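Local coordinates for mitochondrial dynamics protein MID49 (PDB 4WOY) that recruits the fission mediator Drp1 (DNM1L) to the mitochondrial outer membrane, regulates its GTPase activity and is required for mitochondrial fission, at residues G80-V85 / G111-D116; V100-L105 / R117-G122. The protein carries 1 engineered substitution. One frame throughout, in Å; residues are numbered along the deposited sequence.

Interaction 1: G80-V85 / G111-D116; sequences GLWSLV and GCSPWD
An ST turn at Ser113 packs against the six-membered end of the Trp82 indole, where strand 82-86 of the nucleotidyltransferase-like domain begins. Ser113 OG accepts from Trp115 N at 3.1 Å, and the same oxygen lies at the rim of the indole, in its plane, 3.7 Å from Trp82 CZ2. With OG anti to the backbone N (chi1 168°), the hydroxyl sits beside the carbonyl carbon, where the Trp115 N-H can meet it.

Glu78, just ahead of the strand, straps the two sides together: its OE1 is hydrogen-bonded to Trp82 NE1 and its OE2 to Ser113 OG. Trp115 CB comes within 3.8 Å of Trp82 CZ2, the two side chains crossing at about a right angle, while the Trp115 indole leads away, its NE1 hydrogen-bonded to Glu76 O and its ring edge-to-face with Phe48. Leu81 CD2 touches Ser113 CB at 4.1 Å.

Asp116 closes the loop back on itself: its OD2 receives the Ser113 N-H from above the carboxylate plane at 3.2 Å. The carboxylate stands 54° from the indole plane, and its other oxygen, OD1, whose polar partner is Arg102, lies 3.8 Å from Trp82 CH2.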
loop_
_atom_site.group_PDB
_atom_site.type_symbol
_atom_site.label_atom_id
_atom_site.label_comp_id
_atom_site.label_asym_id
_atom_site.label_seq_id
_atom_site.Cartn_x
_atom_site.Cartn_y
_atom_site.Cartn_z
ATOM N N GLY A 80 -18.256 -15.408 12.260
ATOM C CA GLY A 80 -19.377 -14.971 13.073
ATOM C C GLY A 80 -19.061 -14.621 14.518
ATOM O O GLY A 80 -19.945 -14.241 15.283
ATOM N N LEU A 81 -17.803 -14.764 14.900
ATOM C CA LEU A 81 -17.361 -14.401 16.244
ATOM C C LEU A 81 -16.893 -12.958 16.247
ATOM O O LEU A 81 -16.633 -12.375 17.295
ATOM C CB LEU A 81 -16.227 -15.312 16.703
ATOM C CG LEU A 81 -16.168 -15.820 18.138
ATOM C CD1 LEU A 81 -17.425 -16.603 18.502
ATOM C CD2 LEU A 81 -14.922 -16.699 18.303
ATOM N N TRP A 82 -16.783 -12.397 15.049
ATOM C CA TRP A 82 -16.203 -11.074 14.858
ATOM C C TRP A 82 -17.007 -10.313 13.832
ATOM O O TRP A 82 -17.499 -10.889 12.863
ATOM C CB TRP A 82 -14.742 -11.169 14.409
ATOM C CG TRP A 82 -13.894 -12.011 15.307
ATOM C CD1 TRP A 82 -13.651 -13.364 15.202
ATOM C CD2 TRP A 82 -13.172 -11.554 16.466
ATOM N NE1 TRP A 82 -12.811 -13.761 16.225
ATOM C CE2 TRP A 82 -12.508 -12.678 17.013
ATOM C CE3 TRP A 82 -13.019 -10.298 17.087
ATOM C CZ2 TRP A 82 -11.707 -12.587 18.159
ATOM C CZ3 TRP A 82 -12.201 -10.207 18.232
ATOM C CH2 TRP A 82 -11.560 -11.351 18.751
ATOM N N SER A 83 -17.134 -9.013 14.067
ATOM C CA SER A 83 -17.981 -8.157 13.251
ATOM C C SER A 83 -17.227 -6.886 12.909
ATOM O O SER A 83 -16.369 -6.465 13.648
ATOM C CB SER A 83 -19.278 -7.851 13.997
ATOM O OG SER A 83 -19.945 -6.747 13.423
ATOM N N LEU A 84 -17.526 -6.287 11.780
ATOM C CA LEU A 84 -16.837 -5.084 11.362
ATOM C C LEU A 84 -17.642 -3.883 11.728
ATOM O O LEU A 84 -18.862 -3.878 11.599
ATOM C CB LEU A 84 -16.598 -5.077 9.856
ATOM C CG LEU A 84 -15.800 -6.291 9.417
ATOM C CD1 LEU A 84 -15.528 -6.186 7.941
ATOM C CD2 LEU A 84 -14.500 -6.408 10.226
ATOM N N VAL A 85 -16.954 -2.869 12.218
ATOM C CA VAL A 85 -17.583 -1.599 12.468
ATOM C C VAL A 85 -16.769 -0.519 11.759
ATOM O O VAL A 85 -15.591 -0.321 12.046
ATOM C CB VAL A 85 -17.683 -1.324 13.975
ATOM C CG1 VAL A 85 -18.436 -0.043 14.219
ATOM C CG2 VAL A 85 -18.387 -2.483 14.657
ATOM N N GLY A 111 -11.356 -15.860 25.805
ATOM C CA GLY A 111 -10.553 -17.062 25.987
ATOM C C GLY A 111 -10.945 -18.191 25.049
ATOM O O GLY A 111 -10.156 -19.092 24.789
ATOM N N CYS A 112 -12.160 -18.135 24.517
ATOM C CA CYS A 112 -12.600 -19.135 23.553
ATOM C C CYS A 112 -11.858 -18.964 22.234
ATOM O O CYS A 112 -11.737 -19.899 21.473
ATOM C CB CYS A 112 -14.106 -19.037 23.341
ATOM S SG CYS A 112 -15.014 -19.679 24.770
ATOM N N SER A 113 -11.378 -17.756 21.967
ATOM C CA SER A 113 -10.587 -17.480 20.774
ATOM C C SER A 113 -9.154 -17.077 21.106
ATOM O O SER A 113 -8.931 -16.268 22.005
ATOM C CB SER A 113 -11.228 -16.376 19.950
ATOM O OG SER A 113 -10.312 -15.941 18.958
ATOM N N PRO A 114 -8.179 -17.621 20.356
ATOM C CA PRO A 114 -6.765 -17.272 20.550
ATOM C C PRO A 114 -6.511 -15.793 20.306
ATOM O O PRO A 114 -5.557 -15.231 20.838
ATOM C CB PRO A 114 -6.036 -18.146 19.502
ATOM C CG PRO A 114 -7.116 -18.470 18.455
ATOM C CD PRO A 114 -8.362 -18.615 19.266
ATOM N N TRP A 115 -7.373 -15.150 19.532
ATOM C CA TRP A 115 -7.207 -13.736 19.302
ATOM C C TRP A 115 -7.668 -12.880 20.500
ATOM O O TRP A 115 -7.425 -11.656 20.518
ATOM C CB TRP A 115 -7.963 -13.322 18.040
ATOM C CG TRP A 115 -7.543 -14.074 16.802
ATOM C CD1 TRP A 115 -8.317 -14.935 16.060
ATOM C CD2 TRP A 115 -6.253 -14.031 16.155
ATOM N NE1 TRP A 115 -7.585 -15.426 14.997
ATOM C CE2 TRP A 115 -6.322 -14.889 15.033
ATOM C CE3 TRP A 115 -5.046 -13.369 16.428
ATOM C CZ2 TRP A 115 -5.224 -15.096 14.183
ATOM C CZ3 TRP A 115 -3.961 -13.567 15.572
ATOM C CH2 TRP A 115 -4.060 -14.421 14.465
ATOM N N ASP A 116 -8.345 -13.497 21.479
ATOM C CA ASP A 116 -8.894 -12.724 22.608
ATOM C C ASP A 116 -7.808 -12.000 23.432
ATOM O O ASP A 116 -8.080 -10.946 24.011
ATOM C CB ASP A 116 -9.718 -13.599 23.556
ATOM C CG ASP A 116 -11.046 -14.019 22.969
ATOM O OD1 ASP A 116 -11.492 -13.428 21.962
ATOM O OD2 ASP A 116 -11.657 -14.944 23.537
#

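Interaction 2: V100-L105 / R117-G122; sequences VRRTQL and RFLVGG
Arg102 N donates to Gly122 O at 3.0 Å, tying the end of strand 97-102 to the tip of the small beta-hairpin 119-124. The bond is fairly straight, 163° at the hydrogen, with the donor tilted 24° out of the carbonyl plane. It is the one hydrogen bond between 100-105 and 117-122, and the surroundings of the acceptor are close: Arg101 CA lies 3.7 Å from Gly122 O, and the first side-chain carbon of Arg102, CB, 3.6 Å from the same oxygen. The other first-shell contact is apolar. Leu119, on the first arm of the hairpin, sets CD2 against Arg102 CB at 3.9 Å.

One step out, the backbone angles of Gly121 and Gly122 are those of a type II' turn, the tight connection of a two-residue hairpin, and they swing the Gly122 carbonyl toward the strand. The second arm continues the pairing, since Leu124 and Val100 are joined by a backbone hydrogen bond. On its other flank strand 97-102 pairs with strand 82-86. The Gly121 carbonyl is held from elsewhere, by Arg110 NH1.

The Arg102 side chain leaves the contact after CB. Its chain bends at chi2 (60°), which turns CD off the line of the first carbons, and the guanidinium ends among the loop residues that connect the segments. There NE makes a salt bridge to Asp116 OD1 and NH2 bonds His108 O; a weak bond from NH1 to Thr103 O is doubtful. The two firm bonds probably limit the rotation of the group. One guanidinium face carries Leu105, whose CD2 rides 3.4 Å above the plane, displaced toward its rim.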
loop_
_atom_site.group_PDB
_atom_site.type_symbol
_atom_site.label_atom_id
_atom_site.label_comp_id
_atom_site.label_asym_id
_atom_site.label_seq_id
_atom_site.Cartn_x
_atom_site.Cartn_y
_atom_site.Cartn_z
ATOM N N VAL A 100 -12.849 -3.942 14.730
ATOM C CA VAL A 100 -13.133 -5.358 14.674
ATOM C C VAL A 100 -13.715 -5.734 16.049
ATOM O O VAL A 100 -13.005 -5.744 17.062
ATOM C CB VAL A 100 -11.849 -6.196 14.312
ATOM C CG1 VAL A 100 -12.164 -7.662 14.227
ATOM C CG2 VAL A 100 -11.239 -5.726 12.998
ATOM N N ARG A 101 -15.020 -6.014 16.067
ATOM C CA ARG A 101 -15.791 -6.194 17.296
ATOM C C ARG A 101 -15.920 -7.670 17.637
ATOM O O ARG A 101 -16.342 -8.489 16.820
ATOM C CB ARG A 101 -17.189 -5.574 17.141
ATOM C CG ARG A 101 -18.035 -5.526 18.404
ATOM C CD ARG A 101 -19.505 -5.181 18.090
ATOM N NE ARG A 101 -19.744 -3.743 17.997
ATOM C CZ ARG A 101 -20.653 -3.180 17.200
ATOM N NH1 ARG A 101 -21.412 -3.932 16.397
ATOM N NH2 ARG A 101 -20.795 -1.858 17.195
ATOM N N ARG A 102 -15.556 -8.005 18.855
ATOM C CA ARG A 102 -15.737 -9.338 19.356
ATOM C C ARG A 102 -17.229 -9.509 19.615
ATOM O O ARG A 102 -17.900 -8.581 20.057
ATOM C CB ARG A 102 -14.887 -9.571 20.598
ATOM C CG ARG A 102 -15.082 -10.928 21.231
ATOM C CD ARG A 102 -14.738 -12.104 20.317
ATOM N NE ARG A 102 -14.347 -13.234 21.159
ATOM C CZ ARG A 102 -15.203 -14.060 21.758
ATOM N NH1 ARG A 102 -16.510 -13.910 21.597
ATOM N NH2 ARG A 102 -14.753 -15.045 22.527
ATOM N N THR A 103 -17.744 -10.681 19.257
ATOM C CA THR A 103 -19.177 -10.988 19.258
ATOM C C THR A 103 -19.482 -12.204 20.143
ATOM O O THR A 103 -18.574 -12.954 20.477
ATOM C CB THR A 103 -19.647 -11.306 17.801
ATOM O OG1 THR A 103 -19.409 -10.190 16.933
ATOM C CG2 THR A 103 -21.015 -11.530 17.793
ATOM N N GLN A 104 -20.750 -12.416 20.504
ATOM C CA GLN A 104 -21.182 -13.655 21.152
ATOM C C GLN A 104 -20.387 -13.930 22.419
ATOM O O GLN A 104 -19.996 -15.042 22.682
ATOM C CB GLN A 104 -21.050 -14.830 20.171
ATOM C CG GLN A 104 -21.791 -14.594 18.854
ATOM C CD GLN A 104 -22.115 -15.854 18.086
ATOM O OE1 GLN A 104 -21.666 -16.944 18.431
ATOM N NE2 GLN A 104 -22.868 -15.703 17.007
ATOM N N LEU A 105 -20.151 -12.902 23.205
ATOM C CA LEU A 105 -19.399 -13.039 24.446
ATOM C C LEU A 105 -20.168 -13.781 25.540
ATOM O O LEU A 105 -19.558 -14.331 26.460
ATOM C CB LEU A 105 -18.977 -11.646 24.947
ATOM C CG LEU A 105 -17.795 -11.143 24.106
ATOM C CD1 LEU A 105 -17.541 -9.650 24.276
ATOM C CD2 LEU A 105 -16.560 -11.972 24.428
ATOM N N ARG A 117 -6.583 -12.526 23.456
ATOM C CA ARG A 117 -5.515 -11.865 24.210
ATOM C C ARG A 117 -5.143 -10.487 23.626
ATOM O O ARG A 117 -4.478 -9.686 24.288
ATOM C CB ARG A 117 -4.277 -12.736 24.280
ATOM C CG ARG A 117 -3.615 -12.907 22.972
ATOM C CD ARG A 117 -2.304 -13.631 23.145
ATOM N NE ARG A 117 -1.249 -12.708 23.522
ATOM C CZ ARG A 117 0.046 -12.970 23.378
ATOM N NH1 ARG A 117 0.443 -14.137 22.867
ATOM N NH2 ARG A 117 0.944 -12.062 23.739
ATOM N N PHE A 118 -5.570 -10.218 22.395
ATOM C CA PHE A 118 -5.345 -8.921 21.772
ATOM C C PHE A 118 -6.551 -8.013 21.906
ATOM O O PHE A 118 -6.632 -6.970 21.252
ATOM C CB PHE A 118 -4.971 -9.113 20.302
ATOM C CG PHE A 118 -3.851 -10.075 20.118
ATOM C CD1 PHE A 118 -2.555 -9.721 20.504
ATOM C CD2 PHE A 118 -4.092 -11.361 19.634
ATOM C CE1 PHE A 118 -1.501 -10.627 20.367
ATOM C CE2 PHE A 118 -3.047 -12.271 19.498
ATOM C CZ PHE A 118 -1.743 -11.901 19.875
ATOM N N LEU A 119 -7.506 -8.414 22.737
ATOM C CA LEU A 119 -8.655 -7.569 22.994
ATOM C C LEU A 119 -8.311 -6.387 23.898
ATOM O O LEU A 119 -7.701 -6.549 24.944
ATOM C CB LEU A 119 -9.786 -8.386 23.623
ATOM C CG LEU A 119 -10.647 -9.295 22.756
ATOM C CD1 LEU A 119 -11.653 -9.957 23.665
ATOM C CD2 LEU A 119 -11.345 -8.470 21.710
ATOM N N VAL A 120 -8.680 -5.195 23.458
ATOM C CA VAL A 120 -8.796 -4.028 24.320
ATOM C C VAL A 120 -10.271 -3.686 24.431
ATOM O O VAL A 120 -10.893 -3.358 23.431
ATOM C CB VAL A 120 -8.000 -2.833 23.779
ATOM C CG1 VAL A 120 -8.256 -1.595 24.630
ATOM C CG2 VAL A 120 -6.553 -3.170 23.801
ATOM N N GLY A 121 -10.839 -3.827 25.623
ATOM C CA GLY A 121 -12.282 -3.843 25.782
ATOM C C GLY A 121 -12.937 -4.946 24.977
ATOM O O GLY A 121 -12.613 -6.116 25.141
ATOM N N GLY A 122 -13.848 -4.569 24.086
ATOM C CA GLY A 122 -14.524 -5.529 23.232
ATOM C C GLY A 122 -14.094 -5.538 21.768
ATOM O O GLY A 122 -14.825 -6.010 20.902
#

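In the fold
Interactions 1 and 2 lie with their centres about 6 Å apart, on one outlying corner of the domain, and their segments interleave along the chain. The antiparallel pairing of strands 82-86 and 97-102 joins them: Ser83 O lies 2.8 Å from Arg101 N, and Leu81 O 2.8 Å from Thr103 N. Asp116 ties them a second time, its OD1 lying 3.0 Å from Arg102 NE, so the carboxylate beside Trp82 in interaction 1 also holds the arginine whose backbone takes part in interaction 2. Strand 123-124 is shared as well, with Leu124 packed on Trp82, Trp115 and Val100. Val85 CG2 meets Arg101 CZ at 3.5 Å.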